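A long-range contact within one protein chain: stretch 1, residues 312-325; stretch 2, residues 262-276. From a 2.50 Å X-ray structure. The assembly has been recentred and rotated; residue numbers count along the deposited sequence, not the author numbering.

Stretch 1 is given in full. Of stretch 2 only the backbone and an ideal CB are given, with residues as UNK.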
# COMPACT_ATOMS: atom_id res chain seq x y z
N LYS D 312 35.36 0.36 -7.20
CA LYS D 312 34.39 0.78 -8.20
C LYS D 312 33.00 0.99 -7.60
O LYS D 312 32.33 1.97 -7.92
CB LYS D 312 34.32 -0.23 -9.35
CG LYS D 312 35.11 0.19 -10.58
CD LYS D 312 35.03 -0.86 -11.68
CE LYS D 312 35.27 -0.25 -13.07
NZ LYS D 312 36.58 0.47 -13.18
N PHE D 313 32.59 0.06 -6.73
CA PHE D 313 31.33 0.14 -5.99
C PHE D 313 31.21 1.49 -5.28
O PHE D 313 30.22 2.20 -5.44
CB PHE D 313 31.26 -1.00 -4.97
CG PHE D 313 29.86 -1.44 -4.62
CD1 PHE D 313 28.87 -0.52 -4.28
CD2 PHE D 313 29.55 -2.80 -4.61
CE1 PHE D 313 27.59 -0.95 -3.95
CE2 PHE D 313 28.26 -3.23 -4.28
CZ PHE D 313 27.28 -2.30 -3.95
N ILE D 314 32.24 1.84 -4.50
CA ILE D 314 32.30 3.10 -3.77
C ILE D 314 32.22 4.30 -4.71
O ILE D 314 31.46 5.23 -4.47
CB ILE D 314 33.56 3.17 -2.86
CG1 ILE D 314 33.41 2.22 -1.66
CG2 ILE D 314 33.81 4.60 -2.36
CD1 ILE D 314 34.72 1.75 -1.05
N ALA D 315 33.00 4.26 -5.79
CA ALA D 315 33.04 5.35 -6.77
C ALA D 315 31.67 5.61 -7.41
O ALA D 315 31.25 6.76 -7.51
CB ALA D 315 34.09 5.07 -7.84
N THR D 316 31.00 4.54 -7.81
CA THR D 316 29.72 4.62 -8.53
C THR D 316 28.58 5.10 -7.63
O THR D 316 27.76 5.93 -8.04
CB THR D 316 29.35 3.27 -9.18
OG1 THR D 316 30.50 2.70 -9.81
CG2 THR D 316 28.25 3.44 -10.21
N VAL D 317 28.53 4.57 -6.41
CA VAL D 317 27.48 4.95 -5.45
C VAL D 317 27.66 6.40 -4.99
O VAL D 317 26.68 7.14 -4.89
CB VAL D 317 27.42 3.97 -4.25
CG1 VAL D 317 26.45 4.47 -3.18
CG2 VAL D 317 27.01 2.59 -4.72
N SER D 318 28.91 6.79 -4.74
CA SER D 318 29.24 8.16 -4.37
C SER D 318 28.80 9.15 -5.44
O SER D 318 28.19 10.18 -5.13
CB SER D 318 30.74 8.31 -4.12
OG SER D 318 31.17 7.43 -3.10
N ASP D 319 29.10 8.83 -6.70
CA ASP D 319 28.72 9.66 -7.83
C ASP D 319 27.20 9.79 -7.93
O ASP D 319 26.68 10.87 -8.24
CB ASP D 319 29.30 9.08 -9.12
CG ASP D 319 28.99 9.92 -10.34
OD1 ASP D 319 29.42 11.10 -10.39
OD2 ASP D 319 28.32 9.40 -11.26
N ALA D 320 26.51 8.69 -7.66
CA ALA D 320 25.05 8.66 -7.61
C ALA D 320 24.52 9.51 -6.45
O ALA D 320 23.52 10.22 -6.61
CB ALA D 320 24.55 7.23 -7.50
N ALA D 321 25.19 9.42 -5.31
CA ALA D 321 24.85 10.23 -4.14
C ALA D 321 25.15 11.71 -4.35
O ALA D 321 24.41 12.58 -3.87
CB ALA D 321 25.59 9.71 -2.91
N ASP D 322 26.23 12.00 -5.09
CA ASP D 322 26.61 13.37 -5.42
C ASP D 322 25.59 14.05 -6.32
O ASP D 322 25.23 15.21 -6.10
CB ASP D 322 27.99 13.41 -6.10
CG ASP D 322 29.14 13.20 -5.12
OD1 ASP D 322 28.93 13.36 -3.89
OD2 ASP D 322 30.25 12.87 -5.58
N GLN D 323 25.13 13.32 -7.34
CA GLN D 323 24.17 13.86 -8.30
C GLN D 323 22.80 14.12 -7.69
O GLN D 323 22.04 14.96 -8.18
CB GLN D 323 24.05 12.97 -9.54
CG GLN D 323 25.21 13.09 -10.51
CD GLN D 323 24.80 12.92 -11.96
OE1 GLN D 323 24.17 11.92 -12.32
NE2 GLN D 323 25.16 13.88 -12.80
N ALA D 324 22.50 13.41 -6.60
CA ALA D 324 21.25 13.61 -5.86
C ALA D 324 21.28 14.93 -5.09
O ALA D 324 20.29 15.66 -5.06
CB ALA D 324 21.00 12.44 -4.92
N ARG D 325 22.42 15.23 -4.47
CA ARG D 325 22.61 16.49 -3.75
C ARG D 325 22.50 17.70 -4.68
O ARG D 325 21.76 18.64 -4.40
CB ARG D 325 23.96 16.50 -3.02
CG ARG D 325 24.30 17.83 -2.33
CD ARG D 325 25.73 17.88 -1.80
NE ARG D 325 26.72 17.51 -2.81
CZ ARG D 325 27.24 18.33 -3.72
NH1 ARG D 325 26.87 19.61 -3.76
NH2 ARG D 325 28.13 17.88 -4.59
N UNK D 262 20.05 -2.95 -11.71
CA UNK D 262 19.58 -1.62 -11.32
C UNK D 262 20.68 -0.79 -10.62
O UNK D 262 20.41 0.29 -10.10
CB UNK D 262 18.37 -1.75 -10.40
N UNK D 263 21.91 -1.30 -10.64
CA UNK D 263 23.06 -0.65 -10.00
C UNK D 263 23.29 0.77 -10.52
O UNK D 263 23.24 1.01 -11.73
CB UNK D 263 24.32 -1.49 -10.22
N UNK D 264 23.53 1.69 -9.60
CA UNK D 264 23.73 3.10 -9.94
C UNK D 264 22.42 3.86 -10.11
O UNK D 264 22.18 4.84 -9.41
CB UNK D 264 24.55 3.21 -11.22
N UNK D 265 21.58 3.39 -11.03
CA UNK D 265 20.30 4.04 -11.33
C UNK D 265 19.28 3.92 -10.20
O UNK D 265 18.41 4.79 -10.05
CB UNK D 265 19.71 3.44 -12.61
N UNK D 266 19.39 2.86 -9.40
CA UNK D 266 18.58 2.71 -8.20
C UNK D 266 18.87 3.85 -7.24
O UNK D 266 17.97 4.58 -6.84
CB UNK D 266 18.84 1.36 -7.53
N UNK D 267 20.15 3.99 -6.89
CA UNK D 267 20.61 5.02 -5.96
C UNK D 267 20.24 6.42 -6.44
O UNK D 267 19.76 7.23 -5.65
CB UNK D 267 22.12 4.92 -5.77
N UNK D 268 20.46 6.69 -7.72
CA UNK D 268 20.16 8.00 -8.29
C UNK D 268 18.69 8.38 -8.10
O UNK D 268 18.39 9.45 -7.57
CB UNK D 268 20.51 8.02 -9.78
N UNK D 269 17.79 7.49 -8.51
CA UNK D 269 16.35 7.73 -8.42
C UNK D 269 15.89 7.87 -6.97
O UNK D 269 15.18 8.82 -6.63
CB UNK D 269 15.58 6.59 -9.10
N UNK D 270 16.31 6.93 -6.13
CA UNK D 270 15.90 6.88 -4.72
C UNK D 270 16.42 8.09 -3.93
O UNK D 270 15.64 8.77 -3.25
CB UNK D 270 16.40 5.59 -4.07
N UNK D 271 17.71 8.37 -4.05
CA UNK D 271 18.33 9.46 -3.29
C UNK D 271 17.89 10.84 -3.76
O UNK D 271 17.76 11.75 -2.94
CB UNK D 271 19.85 9.36 -3.38
N UNK D 272 17.64 11.01 -5.06
CA UNK D 272 17.18 12.29 -5.60
C UNK D 272 15.86 12.74 -4.97
O UNK D 272 15.72 13.91 -4.59
CB UNK D 272 17.02 12.19 -7.12
N UNK D 273 14.92 11.82 -4.83
CA UNK D 273 13.60 12.13 -4.28
C UNK D 273 13.64 12.31 -2.76
O UNK D 273 13.08 13.28 -2.24
CB UNK D 273 12.61 11.02 -4.64
N UNK D 274 14.30 11.40 -2.06
CA UNK D 274 14.27 11.37 -0.60
C UNK D 274 15.45 12.09 0.06
O UNK D 274 15.65 11.97 1.27
CB UNK D 274 14.24 9.92 -0.13
N UNK D 275 16.21 12.84 -0.74
CA UNK D 275 17.45 13.48 -0.28
C UNK D 275 17.37 14.17 1.08
O UNK D 275 18.16 13.86 1.98
CB UNK D 275 17.89 14.51 -1.32
N UNK D 276 16.43 15.10 1.23
CA UNK D 276 16.35 15.96 2.41
C UNK D 276 16.36 15.25 3.76
O UNK D 276 17.00 15.74 4.70
CB UNK D 276 15.08 16.80 2.32

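Two helices run side by side here, their axes 8.2 Å apart at closest approach and their N-to-C directions 31° apart. Small residues on stretch 1 permit this: Ala-320 and Ala-324 point toward the partner, and at 272 the CA lies 4.3 Å from the CA of Ala-324. No hydrogen bond crosses between the stretches, so packing has to do the work.

Position 262 has nothing of stretch 1 within reach and the contact sets no preference; it is Thr-262.

At 263 the CB points sideways and finds no neighbour, yet a long side chain could extend to the apolar patch of Phe-313, Val-317 and the methyl of Thr-316. Leucine, methionine or an aromatic would suit. The residue is Phe-263, chi1 t, which carries its ring there: its edge meets the face of Phe-313, planes at 79°, with CE1 of Phe-263 3.5 Å from CE1 of Phe-313. Phe-263 CE2 lies 3.7 Å from Thr-316 CG2.

Position 264 precedes the helix with phi 83°, which by itself favours glycine, and an ideal CB would sit 3.8 Å from Thr-316 CG2, close but tolerable. Gly-264 fills it, its O 3.9 Å from Ala-320 CB.

The CB at 265 points away, leaving helix-start chemistry to decide; Thr-265 makes a weak hydrogen bond from OG1 to the O of Thr-262. Position 266 is out of reach, and Trp-266 takes no part in the contact.

At 267 the CB points toward stretch 1, with an ideal CB 3.8 Å from Ala-320 CB and Val-317 nearby. An aliphatic would fit, as would a polar chain with a methylene stem. Glu-267 has its CB 3.8 Å from Ala-320 CB, then folds back at chi2 p, so that OE1 accepts a weak hydrogen bond from Gly-264 N; OE2 is bonded elsewhere in the structure.

Position 268 points sideways past Ala-320, with Gln-323 and Asp-319 farther out. A long, flexible chain, polar or basic, suits this. Lys-268 runs along the flank, its CE 3.2 Å from Gln-323 OE1 and its NZ 4.1 Å from Ala-320 CB.

Positions 269 and 270 do not touch stretch 1; they are Thr-269 and Val-270.

At 271 the ideal CB is 3.6 Å from Ala-324 CB, and space remains beside Ala-321. A branched or flexible aliphatic is the natural choice. Leu-271 sets its CB 3.7 Å from Ala-324 CB and its CD1 3.9 Å from Ala-321 CB.

The close backbones at 272 favour a compact side chain such as alanine, serine or threonine. Thr-272 turns OG1 back to the O of Lys-268, 2.5 Å away.

Position 273 points away and 274 is out of reach: Lys-273 and Ala-274.

The CB at 275 points toward the C-terminal part of stretch 1, where Arg-325 offers a broad surface for a flat ring. Tyr-275 lays its face under Arg-325 CA, 4.2 Å from the ring centroid. Position 276 is out of reach of stretch 1; it is Glu-276.

Stretch 2 (262-276) TFGTWEKTVLTKAYE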
# COMPACT_ATOMS: atom_id res chain seq x y z
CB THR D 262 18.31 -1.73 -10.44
OG1 THR D 262 17.75 -0.43 -10.23
CG2 THR D 262 18.61 -2.39 -9.09
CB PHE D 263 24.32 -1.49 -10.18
CG PHE D 263 25.51 -1.00 -9.39
CD1 PHE D 263 25.47 -0.97 -8.00
CD2 PHE D 263 26.67 -0.59 -10.04
CE1 PHE D 263 26.57 -0.52 -7.26
CE2 PHE D 263 27.78 -0.15 -9.31
CZ PHE D 263 27.72 -0.11 -7.92
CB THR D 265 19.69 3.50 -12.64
OG1 THR D 265 19.69 2.07 -12.62
CG2 THR D 265 20.48 3.98 -13.85
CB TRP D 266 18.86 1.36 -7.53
CG TRP D 266 18.16 1.18 -6.21
CD1 TRP D 266 18.58 1.62 -4.98
CD2 TRP D 266 16.91 0.52 -5.99
NE1 TRP D 266 17.67 1.27 -4.01
CE2 TRP D 266 16.64 0.59 -4.60
CE3 TRP D 266 15.99 -0.14 -6.82
CZ2 TRP D 266 15.49 0.04 -4.03
CZ3 TRP D 266 14.85 -0.69 -6.25
CH2 TRP D 266 14.61 -0.60 -4.87
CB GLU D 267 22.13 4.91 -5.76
CG GLU D 267 22.58 3.71 -4.92
CD GLU D 267 22.68 2.41 -5.71
OE1 GLU D 267 22.38 2.40 -6.92
OE2 GLU D 267 23.07 1.40 -5.10
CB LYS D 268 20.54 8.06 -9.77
CG LYS D 268 20.75 9.47 -10.30
CD LYS D 268 21.57 9.49 -11.59
CE LYS D 268 23.04 9.12 -11.35
NZ LYS D 268 23.28 7.65 -11.34
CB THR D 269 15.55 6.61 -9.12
OG1 THR D 269 16.07 6.40 -10.44
CG2 THR D 269 14.07 6.98 -9.22
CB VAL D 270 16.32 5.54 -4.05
CG1 VAL D 270 16.25 5.62 -2.53
CG2 VAL D 270 15.46 4.40 -4.57
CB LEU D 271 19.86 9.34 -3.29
CG LEU D 271 20.49 8.09 -2.66
CD1 LEU D 271 22.00 8.09 -2.85
CD2 LEU D 271 20.12 7.92 -1.19
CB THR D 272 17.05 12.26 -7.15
OG1 THR D 272 18.33 11.99 -7.73
CG2 THR D 272 16.53 13.58 -7.70
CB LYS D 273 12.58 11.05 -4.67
CG LYS D 273 11.13 11.47 -4.43
CD LYS D 273 10.17 10.58 -5.20
CE LYS D 273 8.73 11.06 -5.04
NZ LYS D 273 7.78 10.23 -5.83
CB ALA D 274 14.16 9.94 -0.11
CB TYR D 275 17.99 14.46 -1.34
CG TYR D 275 19.10 15.36 -0.83
CD1 TYR D 275 20.38 14.85 -0.59
CD2 TYR D 275 18.86 16.70 -0.56
CE1 TYR D 275 21.39 15.67 -0.11
CE2 TYR D 275 19.87 17.53 -0.08
CZ TYR D 275 21.13 17.01 0.14
OH TYR D 275 22.12 17.83 0.62
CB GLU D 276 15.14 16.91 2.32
CG GLU D 276 15.47 18.31 1.79
CD GLU D 276 16.44 19.09 2.69
OE1 GLU D 276 16.52 18.80 3.91
OE2 GLU D 276 17.13 20.00 2.18
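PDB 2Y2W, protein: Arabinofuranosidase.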